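Local coordinates for uncharacterized conserved protein (PDB 2ZBV) that binds adenosine between its subunits and probably acts on S-adenosyl-L-methionine as a hydrolase or halogenase, at residues M1-L10 with E30-F41; F41-L50 with V62-G70. All coordinates share one frame; numbering follows the deposited sequence.

Interaction 1. Residues M1-L10 with E30-F41; sequences MIGFLTDWGL and EIIDITHEVEPF. With ADN (adenosine), chain D.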
loop_
_atom_site.group_PDB
_atom_site.type_symbol
_atom_site.label_atom_id
_atom_site.label_comp_id
_atom_site.label_asym_id
_atom_site.label_seq_id
_atom_site.Cartn_x
_atom_site.Cartn_y
_atom_site.Cartn_z
HETATM N N MSE A 1 -15.041 -6.271 12.600
HETATM C CA MSE A 1 -14.076 -5.971 11.508
HETATM C C MSE A 1 -13.128 -7.145 11.251
HETATM O O MSE A 1 -12.986 -8.033 12.086
HETATM C CB MSE A 1 -13.270 -4.701 11.848
HETATM C CG MSE A 1 -12.575 -4.706 13.217
HETATM SE SE MSE A 1 -11.709 -2.993 13.742
HETATM C CE MSE A 1 -13.286 -2.035 14.350
ATOM N N ILE A 2 -12.503 -7.145 10.079
ATOM C CA ILE A 2 -11.551 -8.181 9.704
ATOM C C ILE A 2 -10.140 -7.583 9.597
ATOM O O ILE A 2 -9.937 -6.621 8.863
ATOM C CB ILE A 2 -11.939 -8.811 8.334
ATOM C CG1 ILE A 2 -13.164 -9.712 8.503
ATOM C CG2 ILE A 2 -10.780 -9.614 7.768
ATOM C CD1 ILE A 2 -13.727 -10.219 7.178
ATOM N N GLY A 3 -9.185 -8.145 10.343
ATOM C CA GLY A 3 -7.801 -7.680 10.296
ATOM C C GLY A 3 -7.091 -8.580 9.297
ATOM O O GLY A 3 -7.047 -9.790 9.492
ATOM N N PHE A 4 -6.504 -7.994 8.258
ATOM C CA PHE A 4 -5.880 -8.749 7.163
ATOM C C PHE A 4 -4.344 -8.689 7.172
ATOM O O PHE A 4 -3.757 -7.607 7.085
ATOM C CB PHE A 4 -6.456 -8.173 5.857
ATOM C CG PHE A 4 -6.396 -9.096 4.655
ATOM C CD1 PHE A 4 -5.937 -10.409 4.756
ATOM C CD2 PHE A 4 -6.801 -8.617 3.404
ATOM C CE1 PHE A 4 -5.881 -11.239 3.620
ATOM C CE2 PHE A 4 -6.749 -9.432 2.260
ATOM C CZ PHE A 4 -6.285 -10.749 2.375
ATOM N N LEU A 5 -3.703 -9.856 7.265
ATOM C CA LEU A 5 -2.234 -9.953 7.303
ATOM C C LEU A 5 -1.713 -11.060 6.363
ATOM O O LEU A 5 -2.143 -12.210 6.462
ATOM C CB LEU A 5 -1.795 -10.235 8.747
ATOM C CG LEU A 5 -0.331 -10.491 9.131
ATOM C CD1 LEU A 5 0.547 -9.339 8.685
ATOM C CD2 LEU A 5 -0.238 -10.642 10.655
ATOM N N THR A 6 -0.795 -10.714 5.457
ATOM C CA THR A 6 -0.226 -11.688 4.512
ATOM C C THR A 6 1.194 -11.305 4.069
ATOM O O THR A 6 1.730 -10.271 4.469
ATOM C CB THR A 6 -1.044 -11.791 3.193
ATOM O OG1 THR A 6 -0.724 -10.674 2.351
ATOM C CG2 THR A 6 -2.564 -11.798 3.462
ATOM N N ASP A 7 1.775 -12.151 3.219
ATOM C CA ASP A 7 3.098 -11.922 2.647
ATOM C C ASP A 7 2.909 -11.804 1.131
ATOM O O ASP A 7 3.845 -12.006 0.366
ATOM C CB ASP A 7 4.039 -13.099 2.977
ATOM C CG ASP A 7 3.559 -14.433 2.387
ATOM O OD1 ASP A 7 2.353 -14.562 2.092
ATOM O OD2 ASP A 7 4.383 -15.362 2.236
ATOM N N TRP A 8 1.693 -11.458 0.705
ATOM C CA TRP A 8 1.383 -11.366 -0.721
ATOM C C TRP A 8 1.911 -10.132 -1.447
ATOM O O TRP A 8 2.125 -10.176 -2.654
ATOM C CB TRP A 8 -0.128 -11.450 -0.959
ATOM C CG TRP A 8 -0.808 -12.653 -0.355
ATOM C CD1 TRP A 8 -0.216 -13.716 0.271
ATOM C CD2 TRP A 8 -2.218 -12.849 -0.230
ATOM N NE1 TRP A 8 -1.174 -14.552 0.793
ATOM C CE2 TRP A 8 -2.412 -14.044 0.500
ATOM C CE3 TRP A 8 -3.340 -12.126 -0.659
ATOM C CZ2 TRP A 8 -3.689 -14.534 0.816
ATOM C CZ3 TRP A 8 -4.614 -12.612 -0.343
ATOM C CH2 TRP A 8 -4.773 -13.805 0.388
ATOM N N GLY A 9 2.115 -9.043 -0.720
ATOM C CA GLY A 9 2.602 -7.816 -1.336
ATOM C C GLY A 9 1.444 -7.020 -1.923
ATOM O O GLY A 9 0.425 -7.592 -2.284
ATOM N N LEU A 10 1.593 -5.704 -2.020
ATOM C CA LEU A 10 0.536 -4.857 -2.570
ATOM C C LEU A 10 0.712 -4.651 -4.069
ATOM O O LEU A 10 -0.145 -4.066 -4.737
ATOM C CB LEU A 10 0.513 -3.499 -1.859
ATOM C CG LEU A 10 -0.063 -3.483 -0.436
ATOM C CD1 LEU A 10 0.044 -2.079 0.146
ATOM C CD2 LEU A 10 -1.516 -3.938 -0.456
ATOM N N GLU A 30 -15.899 -4.919 7.016
ATOM C CA GLU A 30 -14.895 -3.883 7.214
ATOM C C GLU A 30 -13.533 -4.568 7.253
ATOM O O GLU A 30 -13.211 -5.279 8.203
ATOM C CB GLU A 30 -15.128 -3.142 8.537
ATOM C CG GLU A 30 -14.129 -2.024 8.785
ATOM C CD GLU A 30 -14.260 -0.899 7.772
ATOM O OE1 GLU A 30 -15.323 -0.241 7.755
ATOM O OE2 GLU A 30 -13.306 -0.677 6.993
ATOM N N ILE A 31 -12.734 -4.341 6.221
ATOM C CA ILE A 31 -11.418 -4.958 6.124
ATOM C C ILE A 31 -10.304 -3.964 6.424
ATOM O O ILE A 31 -10.168 -2.948 5.751
ATOM C CB ILE A 31 -11.191 -5.533 4.710
ATOM C CG1 ILE A 31 -12.353 -6.462 4.336
ATOM C CG2 ILE A 31 -9.869 -6.294 4.657
ATOM C CD1 ILE A 31 -12.321 -6.938 2.884
ATOM N N ILE A 32 -9.517 -4.252 7.447
ATOM C CA ILE A 32 -8.405 -3.377 7.789
ATOM C C ILE A 32 -7.131 -4.157 7.561
ATOM O O ILE A 32 -6.929 -5.203 8.149
ATOM C CB ILE A 32 -8.446 -2.919 9.254
ATOM C CG1 ILE A 32 -9.746 -2.142 9.511
ATOM C CG2 ILE A 32 -7.204 -2.060 9.555
ATOM C CD1 ILE A 32 -9.820 -1.471 10.875
ATOM N N ASP A 33 -6.289 -3.648 6.674
ATOM C CA ASP A 33 -5.025 -4.298 6.374
ATOM C C ASP A 33 -4.040 -4.030 7.502
ATOM O O ASP A 33 -3.822 -2.887 7.894
ATOM C CB ASP A 33 -4.454 -3.758 5.063
ATOM C CG ASP A 33 -5.330 -4.086 3.861
ATOM O OD1 ASP A 33 -5.419 -3.240 2.949
ATOM O OD2 ASP A 33 -5.918 -5.191 3.818
ATOM N N ILE A 34 -3.473 -5.093 8.045
ATOM C CA ILE A 34 -2.474 -4.970 9.090
ATOM C C ILE A 34 -1.197 -4.706 8.294
ATOM O O ILE A 34 -0.486 -3.730 8.541
ATOM C CB ILE A 34 -2.410 -6.272 9.922
ATOM C CG1 ILE A 34 -3.712 -6.394 10.736
ATOM C CG2 ILE A 34 -1.190 -6.263 10.850
ATOM C CD1 ILE A 34 -3.862 -7.691 11.507
ATOM N N THR A 35 -0.933 -5.588 7.330
ATOM C CA THR A 35 0.189 -5.466 6.397
ATOM C C THR A 35 0.199 -6.636 5.433
ATOM O O THR A 35 -0.210 -7.738 5.773
ATOM C CB THR A 35 1.588 -5.403 7.060
ATOM O OG1 THR A 35 2.583 -5.302 6.026
ATOM C CG2 THR A 35 1.879 -6.646 7.860
ATOM N N HIS A 36 0.656 -6.378 4.220
ATOM C CA HIS A 36 0.732 -7.417 3.207
ATOM C C HIS A 36 2.167 -7.515 2.741
ATOM O O HIS A 36 2.460 -8.136 1.714
ATOM C CB HIS A 36 -0.190 -7.065 2.045
ATOM C CG HIS A 36 -1.640 -7.119 2.407
ATOM N ND1 HIS A 36 -2.278 -8.297 2.719
ATOM C CD2 HIS A 36 -2.555 -6.136 2.578
ATOM C CE1 HIS A 36 -3.526 -8.040 3.068
ATOM N NE2 HIS A 36 -3.719 -6.736 2.991
ATOM N N GLU A 37 3.059 -6.903 3.518
ATOM C CA GLU A 37 4.473 -6.882 3.185
ATOM C C GLU A 37 5.370 -7.741 4.067
ATOM O O GLU A 37 6.564 -7.465 4.181
ATOM C CB GLU A 37 4.997 -5.445 3.197
ATOM C CG GLU A 37 4.228 -4.481 2.307
ATOM C CD GLU A 37 4.117 -4.966 0.879
ATOM O OE1 GLU A 37 5.133 -5.444 0.333
ATOM O OE2 GLU A 37 3.016 -4.863 0.298
ATOM N N VAL A 38 4.811 -8.755 4.718
ATOM C CA VAL A 38 5.650 -9.646 5.509
ATOM C C VAL A 38 6.556 -10.269 4.456
ATOM O O VAL A 38 6.089 -10.585 3.365
ATOM C CB VAL A 38 4.843 -10.793 6.164
ATOM C CG1 VAL A 38 5.806 -11.803 6.790
ATOM C CG2 VAL A 38 3.891 -10.237 7.212
ATOM N N GLU A 39 7.839 -10.439 4.755
ATOM C CA GLU A 39 8.739 -11.030 3.773
ATOM C C GLU A 39 8.217 -12.405 3.398
ATOM O O GLU A 39 7.694 -13.132 4.245
ATOM C CB GLU A 39 10.165 -11.146 4.326
ATOM C CG GLU A 39 10.727 -9.829 4.848
ATOM C CD GLU A 39 10.283 -9.531 6.271
ATOM O OE1 GLU A 39 10.919 -10.057 7.211
ATOM O OE2 GLU A 39 9.297 -8.787 6.455
ATOM N N PRO A 40 8.346 -12.779 2.118
ATOM C CA PRO A 40 7.879 -14.082 1.644
ATOM C C PRO A 40 8.151 -15.253 2.596
ATOM O O PRO A 40 9.275 -15.449 3.053
ATOM C CB PRO A 40 8.604 -14.239 0.312
ATOM C CG PRO A 40 8.628 -12.826 -0.206
ATOM C CD PRO A 40 9.010 -12.028 1.034
ATOM N N PHE A 41 7.097 -16.012 2.886
ATOM C CA PHE A 41 7.151 -17.195 3.743
ATOM C C PHE A 41 7.604 -16.971 5.180
ATOM O O PHE A 41 7.755 -17.938 5.931
ATOM C CB PHE A 41 8.065 -18.267 3.117
ATOM C CG PHE A 41 8.221 -18.153 1.617
ATOM C CD1 PHE A 41 7.111 -18.130 0.780
ATOM C CD2 PHE A 41 9.490 -18.043 1.047
ATOM C CE1 PHE A 41 7.261 -17.997 -0.597
ATOM C CE2 PHE A 41 9.653 -17.912 -0.336
ATOM C CZ PHE A 41 8.532 -17.888 -1.159
HETATM O "O5'" ADN D . -1.556 -19.143 -1.244
HETATM C "C5'" ADN D . -0.827 -17.996 -0.794
HETATM C "C4'" ADN D . 0.510 -18.441 -0.208
HETATM O "O4'" ADN D . 1.354 -19.102 -1.200
HETATM C "C3'" ADN D . 1.353 -17.263 0.335
HETATM O "O3'" ADN D . 1.063 -17.025 1.711
HETATM C "C2'" ADN D . 2.804 -17.725 0.074
HETATM O "O2'" ADN D . 3.543 -17.855 1.289
HETATM C "C1'" ADN D . 2.690 -19.061 -0.657
HETATM N N9 ADN D . 3.690 -19.132 -1.736
HETATM C C8 ADN D . 3.705 -18.370 -2.885
HETATM N N7 ADN D . 4.728 -18.679 -3.621
HETATM C C5 ADN D . 5.439 -19.650 -3.008
HETATM C C6 ADN D . 6.627 -20.370 -3.317
HETATM N N6 ADN D . 7.319 -20.121 -4.496
HETATM N N1 ADN D . 7.062 -21.301 -2.439
HETATM C C2 ADN D . 6.405 -21.560 -1.290
HETATM N N3 ADN D . 5.286 -20.906 -0.964
HETATM C C4 ADN D . 4.777 -19.958 -1.781
HETATM O O HOH W 1 5.998 -10.534 0.786
HETATM O O HOH W 2 4.396 -5.121 -2.417
#

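Interaction 2. Residues F41-L50 with V62-G70; sequences FNVRKASHVL and VFLVVVDYG. With ADN (adenosine), chain D.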
loop_
_atom_site.group_PDB
_atom_site.type_symbol
_atom_site.label_atom_id
_atom_site.label_comp_id
_atom_site.label_asym_id
_atom_site.label_seq_id
_atom_site.Cartn_x
_atom_site.Cartn_y
_atom_site.Cartn_z
ATOM N N PHE A 41 7.097 -16.012 2.886
ATOM C CA PHE A 41 7.151 -17.195 3.743
ATOM C C PHE A 41 7.604 -16.971 5.180
ATOM O O PHE A 41 7.755 -17.938 5.931
ATOM C CB PHE A 41 8.065 -18.267 3.117
ATOM C CG PHE A 41 8.221 -18.153 1.617
ATOM C CD1 PHE A 41 7.111 -18.130 0.780
ATOM C CD2 PHE A 41 9.490 -18.043 1.047
ATOM C CE1 PHE A 41 7.261 -17.997 -0.597
ATOM C CE2 PHE A 41 9.653 -17.912 -0.336
ATOM C CZ PHE A 41 8.532 -17.888 -1.159
ATOM N N ASN A 42 7.810 -15.723 5.593
ATOM C CA ASN A 42 8.299 -15.501 6.955
ATOM C C ASN A 42 7.222 -15.576 8.038
ATOM O O ASN A 42 6.774 -14.548 8.572
ATOM C CB ASN A 42 9.030 -14.160 7.054
ATOM C CG ASN A 42 9.982 -14.111 8.234
ATOM O OD1 ASN A 42 9.681 -14.633 9.302
ATOM N ND2 ASN A 42 11.131 -13.472 8.047
ATOM N N VAL A 43 6.825 -16.800 8.374
ATOM C CA VAL A 43 5.803 -17.012 9.388
ATOM C C VAL A 43 6.250 -16.516 10.765
ATOM O O VAL A 43 5.441 -16.027 11.540
ATOM C CB VAL A 43 5.406 -18.512 9.476
ATOM C CG1 VAL A 43 4.763 -18.958 8.170
ATOM C CG2 VAL A 43 6.624 -19.352 9.763
ATOM N N ARG A 44 7.534 -16.637 11.076
ATOM C CA ARG A 44 8.020 -16.165 12.375
ATOM C C ARG A 44 7.751 -14.667 12.533
ATOM O O ARG A 44 7.255 -14.223 13.572
ATOM C CB ARG A 44 9.520 -16.434 12.531
ATOM C CG ARG A 44 10.069 -16.041 13.909
ATOM C CD ARG A 44 11.501 -16.521 14.092
ATOM N NE ARG A 44 11.612 -17.974 13.956
ATOM C CZ ARG A 44 11.149 -18.852 14.844
ATOM N NH1 ARG A 44 10.543 -18.434 15.948
ATOM N NH2 ARG A 44 11.285 -20.154 14.622
ATOM N N LYS A 45 8.084 -13.895 11.501
ATOM C CA LYS A 45 7.861 -12.447 11.522
ATOM C C LYS A 45 6.362 -12.153 11.605
ATOM O O LYS A 45 5.912 -11.324 12.403
ATOM C CB LYS A 45 8.444 -11.804 10.257
ATOM C CG LYS A 45 7.783 -10.479 9.864
ATOM C CD LYS A 45 7.959 -9.413 10.926
ATOM C CE LYS A 45 9.086 -8.466 10.573
ATOM N NZ LYS A 45 8.831 -7.693 9.320
ATOM N N ALA A 46 5.588 -12.838 10.778
ATOM C CA ALA A 46 4.144 -12.644 10.782
ATOM C C ALA A 46 3.528 -12.933 12.164
ATOM O O ALA A 46 2.619 -12.226 12.595
ATOM C CB ALA A 46 3.492 -13.538 9.715
ATOM N N SER A 47 4.032 -13.950 12.862
ATOM C CA SER A 47 3.477 -14.304 14.175
ATOM C C SER A 47 3.628 -13.141 15.148
ATOM O O SER A 47 2.728 -12.858 15.934
ATOM C CB SER A 47 4.136 -15.585 14.733
ATOM O OG SER A 47 5.477 -15.390 15.169
ATOM N N HIS A 48 4.762 -12.451 15.077
ATOM C CA HIS A 48 5.007 -11.289 15.934
ATOM C C HIS A 48 4.145 -10.089 15.547
ATOM O O HIS A 48 3.519 -9.466 16.407
ATOM C CB HIS A 48 6.482 -10.892 15.870
ATOM C CG HIS A 48 7.383 -11.822 16.617
ATOM N ND1 HIS A 48 7.334 -11.957 17.988
ATOM C CD2 HIS A 48 8.352 -12.665 16.187
ATOM C CE1 HIS A 48 8.235 -12.845 18.371
ATOM N NE2 HIS A 48 8.866 -13.289 17.297
ATOM N N VAL A 49 4.127 -9.754 14.256
ATOM C CA VAL A 49 3.325 -8.625 13.766
ATOM C C VAL A 49 1.847 -8.825 14.111
ATOM O O VAL A 49 1.156 -7.886 14.502
ATOM C CB VAL A 49 3.438 -8.459 12.224
ATOM C CG1 VAL A 49 2.483 -7.361 11.758
ATOM C CG2 VAL A 49 4.880 -8.081 11.829
ATOM N N LEU A 50 1.371 -10.057 13.962
ATOM C CA LEU A 50 -0.024 -10.391 14.256
ATOM C C LEU A 50 -0.371 -10.084 15.709
ATOM O O LEU A 50 -1.348 -9.398 16.000
ATOM C CB LEU A 50 -0.272 -11.876 13.995
ATOM C CG LEU A 50 -1.652 -12.390 14.412
ATOM C CD1 LEU A 50 -2.719 -11.737 13.545
ATOM C CD2 LEU A 50 -1.691 -13.917 14.260
ATOM N N VAL A 62 -12.080 -10.666 13.672
ATOM C CA VAL A 62 -11.690 -11.882 12.969
ATOM C C VAL A 62 -10.429 -11.536 12.171
ATOM O O VAL A 62 -10.436 -10.610 11.372
ATOM C CB VAL A 62 -12.780 -12.353 11.977
ATOM C CG1 VAL A 62 -12.252 -13.519 11.153
ATOM C CG2 VAL A 62 -14.043 -12.783 12.739
ATOM N N PHE A 63 -9.352 -12.276 12.402
ATOM C CA PHE A 63 -8.097 -12.033 11.705
ATOM C C PHE A 63 -7.862 -13.036 10.578
ATOM O O PHE A 63 -7.932 -14.247 10.783
ATOM C CB PHE A 63 -6.930 -12.096 12.694
ATOM C CG PHE A 63 -6.924 -10.975 13.702
ATOM C CD1 PHE A 63 -6.288 -9.768 13.420
ATOM C CD2 PHE A 63 -7.557 -11.127 14.936
ATOM C CE1 PHE A 63 -6.277 -8.720 14.354
ATOM C CE2 PHE A 63 -7.553 -10.085 15.882
ATOM C CZ PHE A 63 -6.908 -8.878 15.582
ATOM N N LEU A 64 -7.597 -12.520 9.387
ATOM C CA LEU A 64 -7.321 -13.359 8.223
ATOM C C LEU A 64 -5.808 -13.315 8.063
ATOM O O LEU A 64 -5.262 -12.315 7.614
ATOM C CB LEU A 64 -8.014 -12.778 6.998
ATOM C CG LEU A 64 -7.761 -13.429 5.633
ATOM C CD1 LEU A 64 -8.042 -14.926 5.670
ATOM C CD2 LEU A 64 -8.665 -12.731 4.627
ATOM N N VAL A 65 -5.137 -14.395 8.457
ATOM C CA VAL A 65 -3.683 -14.441 8.422
ATOM C C VAL A 65 -3.183 -15.494 7.448
ATOM O O VAL A 65 -3.286 -16.690 7.709
ATOM C CB VAL A 65 -3.127 -14.748 9.828
ATOM C CG1 VAL A 65 -1.607 -14.566 9.851
ATOM C CG2 VAL A 65 -3.810 -13.849 10.853
ATOM N N VAL A 66 -2.624 -15.042 6.333
ATOM C CA VAL A 66 -2.150 -15.965 5.323
ATOM C C VAL A 66 -0.709 -15.788 4.850
ATOM O O VAL A 66 -0.425 -15.027 3.920
ATOM C CB VAL A 66 -3.082 -15.948 4.078
ATOM C CG1 VAL A 66 -2.698 -17.072 3.121
ATOM C CG2 VAL A 66 -4.539 -16.111 4.507
ATOM N N VAL A 67 0.189 -16.497 5.525
ATOM C CA VAL A 67 1.617 -16.577 5.192
ATOM C C VAL A 67 1.610 -18.098 5.186
ATOM O O VAL A 67 1.746 -18.751 6.226
ATOM C CB VAL A 67 2.507 -16.023 6.307
ATOM C CG1 VAL A 67 3.977 -16.141 5.902
ATOM C CG2 VAL A 67 2.149 -14.565 6.568
ATOM N N ASP A 68 1.436 -18.653 3.995
ATOM C CA ASP A 68 1.229 -20.083 3.851
ATOM C C ASP A 68 2.083 -20.803 2.801
ATOM O O ASP A 68 1.584 -21.205 1.756
ATOM C CB ASP A 68 -0.275 -20.217 3.559
ATOM C CG ASP A 68 -0.776 -21.629 3.574
ATOM O OD1 ASP A 68 -0.124 -22.511 4.173
ATOM O OD2 ASP A 68 -1.865 -21.831 2.994
ATOM N N TYR A 69 3.367 -20.993 3.089
ATOM C CA TYR A 69 4.255 -21.665 2.133
ATOM C C TYR A 69 3.842 -23.115 1.885
ATOM O O TYR A 69 4.173 -23.690 0.849
ATOM C CB TYR A 69 5.702 -21.622 2.639
ATOM C CG TYR A 69 5.888 -22.288 3.991
ATOM C CD1 TYR A 69 6.129 -23.657 4.093
ATOM C CD2 TYR A 69 5.783 -21.548 5.167
ATOM C CE1 TYR A 69 6.259 -24.279 5.339
ATOM C CE2 TYR A 69 5.908 -22.153 6.415
ATOM C CZ TYR A 69 6.144 -23.516 6.496
ATOM O OH TYR A 69 6.238 -24.111 7.733
ATOM N N GLY A 70 3.118 -23.707 2.833
ATOM C CA GLY A 70 2.694 -25.092 2.687
ATOM C C GLY A 70 1.316 -25.228 2.070
ATOM O O GLY A 70 0.672 -26.277 2.170
HETATM O "O5'" ADN D . -1.556 -19.143 -1.244
HETATM C "C5'" ADN D . -0.827 -17.996 -0.794
HETATM C "C4'" ADN D . 0.510 -18.441 -0.208
HETATM O "O4'" ADN D . 1.354 -19.102 -1.200
HETATM C "C3'" ADN D . 1.353 -17.263 0.335
HETATM O "O3'" ADN D . 1.063 -17.025 1.711
HETATM C "C2'" ADN D . 2.804 -17.725 0.074
HETATM O "O2'" ADN D . 3.543 -17.855 1.289
HETATM C "C1'" ADN D . 2.690 -19.061 -0.657
HETATM N N9 ADN D . 3.690 -19.132 -1.736
HETATM C C8 ADN D . 3.705 -18.370 -2.885
HETATM N N7 ADN D . 4.728 -18.679 -3.621
HETATM C C5 ADN D . 5.439 -19.650 -3.008
HETATM C C6 ADN D . 6.627 -20.370 -3.317
HETATM N N6 ADN D . 7.319 -20.121 -4.496
HETATM N N1 ADN D . 7.062 -21.301 -2.439
HETATM C C2 ADN D . 6.405 -21.560 -1.290
HETATM N N3 ADN D . 5.286 -20.906 -0.964
HETATM C C4 ADN D . 4.777 -19.958 -1.781
#

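Interaction 1. Residues M1-L10 with E30-F41
His36 drives the edge of its imidazole into a face of the Phe4 ring: the planes stand at 83°, the centroids are 4.5 Å apart, and the edge atom CE1 meets the face, a T-shaped pair, with CE1 offset toward the rim. Both imidazole nitrogens are engaged. ND1 of His36 and OG1 of Thr6 are hydrogen-bonded at 2.9 Å, while NE2 donates its N-H to OD2 of Asp33 at 2.8 Å, within the imidazole plane but from above the carboxylate. Replacing His36 by an alanine is likely to leave Asp33 OD2 and Thr6 OG1 without this partner and to open a gap against the Phe4 face. Thr6 OG1 sits between its own backbone N and carbonyl carbon (chi1 78°), where it also accepts from Trp8 N in an ST turn.

Beyond the strand ends, the carboxylate of Asp7 is held by three hydrogen bonds. Its OD2 takes the N-H of Phe41 on the anti lone pair at 2.9 Å and O2' of adenosine at 2.8 Å, and its OD1 receives O3' of the same ribose. The backbone N-H of Phe41 is likely to hold the Asp7 carboxylate in place, while the Phe41 ring itself touches the ligand, CE1 3.4 Å from adenine C4. Gly9 N closes on His36 O at 2.6 Å.

Parallel pairing underlies all this: Ile2 N bonds to Glu30 O, Ile32 N to Ile2 O and Phe4 N to Ile32 O, until a beta bulge shifts the register by one between Phe4 and Leu5. Strands 2-6 and 31-33 belong to a beta-alpha-beta unit whose helix 14-25 packs on Ile31 and His36, while helix 43-54 meets Leu5 and Ile34, and strand 62-66 pairs with the other edge of 2-6.

Interaction 2. Residues F41-L50 with V62-G70
Leu50 reaches from helix 43-54 to the strand with its CD1 methyl, which meets CG2 of Val65 at 3.6 Å and, more loosely, CD1 of Phe63. Its CG stands anti to the backbone N (chi1 173°), a torsion that carries the branched end toward the strand, and the Leu50 and Val65 side chains slant across each other. One turn back, Ala46 points its CB at Val67 and touches CG2 at 3.6 Å; the other branch of that valine, CG1, is taken by CG1 of Val43 at 3.7 Å. Val67 is thus straddled, one methyl to each helix residue.

Phe63 and Val65 of strand 62-66, and Val67 just past its end, direct their CB atoms to the helix and supply the surface on which it lies, an alpha/beta layer in the N-terminal domain. No hydrogen bond crosses it. The helix start is held separately: Asn42 at the N-cap accepts Lys45 N on OD1 at 2.8 Å, the donor 44° out of the carbonyl plane.

Toward the ligand, the same Val43 CG1 meets the edge of the Tyr69 ring, near its plane, at 3.8 Å from CE2. The CB of Tyr69 faces adenine N3, whereas the preceding residue, Asp68, gives its backbone N-H to O3' of adenosine at 2.8 Å and 167°.

Interactions 1 and 2 share Phe41 and meet in one sheet, where strands 2-6 and 62-66 are neighbours; Gly3 O to Leu64 N (2.8 Å) and Leu5 O to Val66 N (2.9 Å) are probable hydrogen bonds between them. Both are partly buried, their centres about 9 Å apart. Interaction 1 joins two strands and the loops after them, largely by backbone and side-chain hydrogen bonds with some apolar packing, and buries 1007 Å²; interaction 2 is helix on sheet, apolar and smaller, at 412 Å². At their ligand ends they converge on the ribose O3', through a carboxylate in one and a backbone N-H in the other, beside a third subunit that completes the pocket.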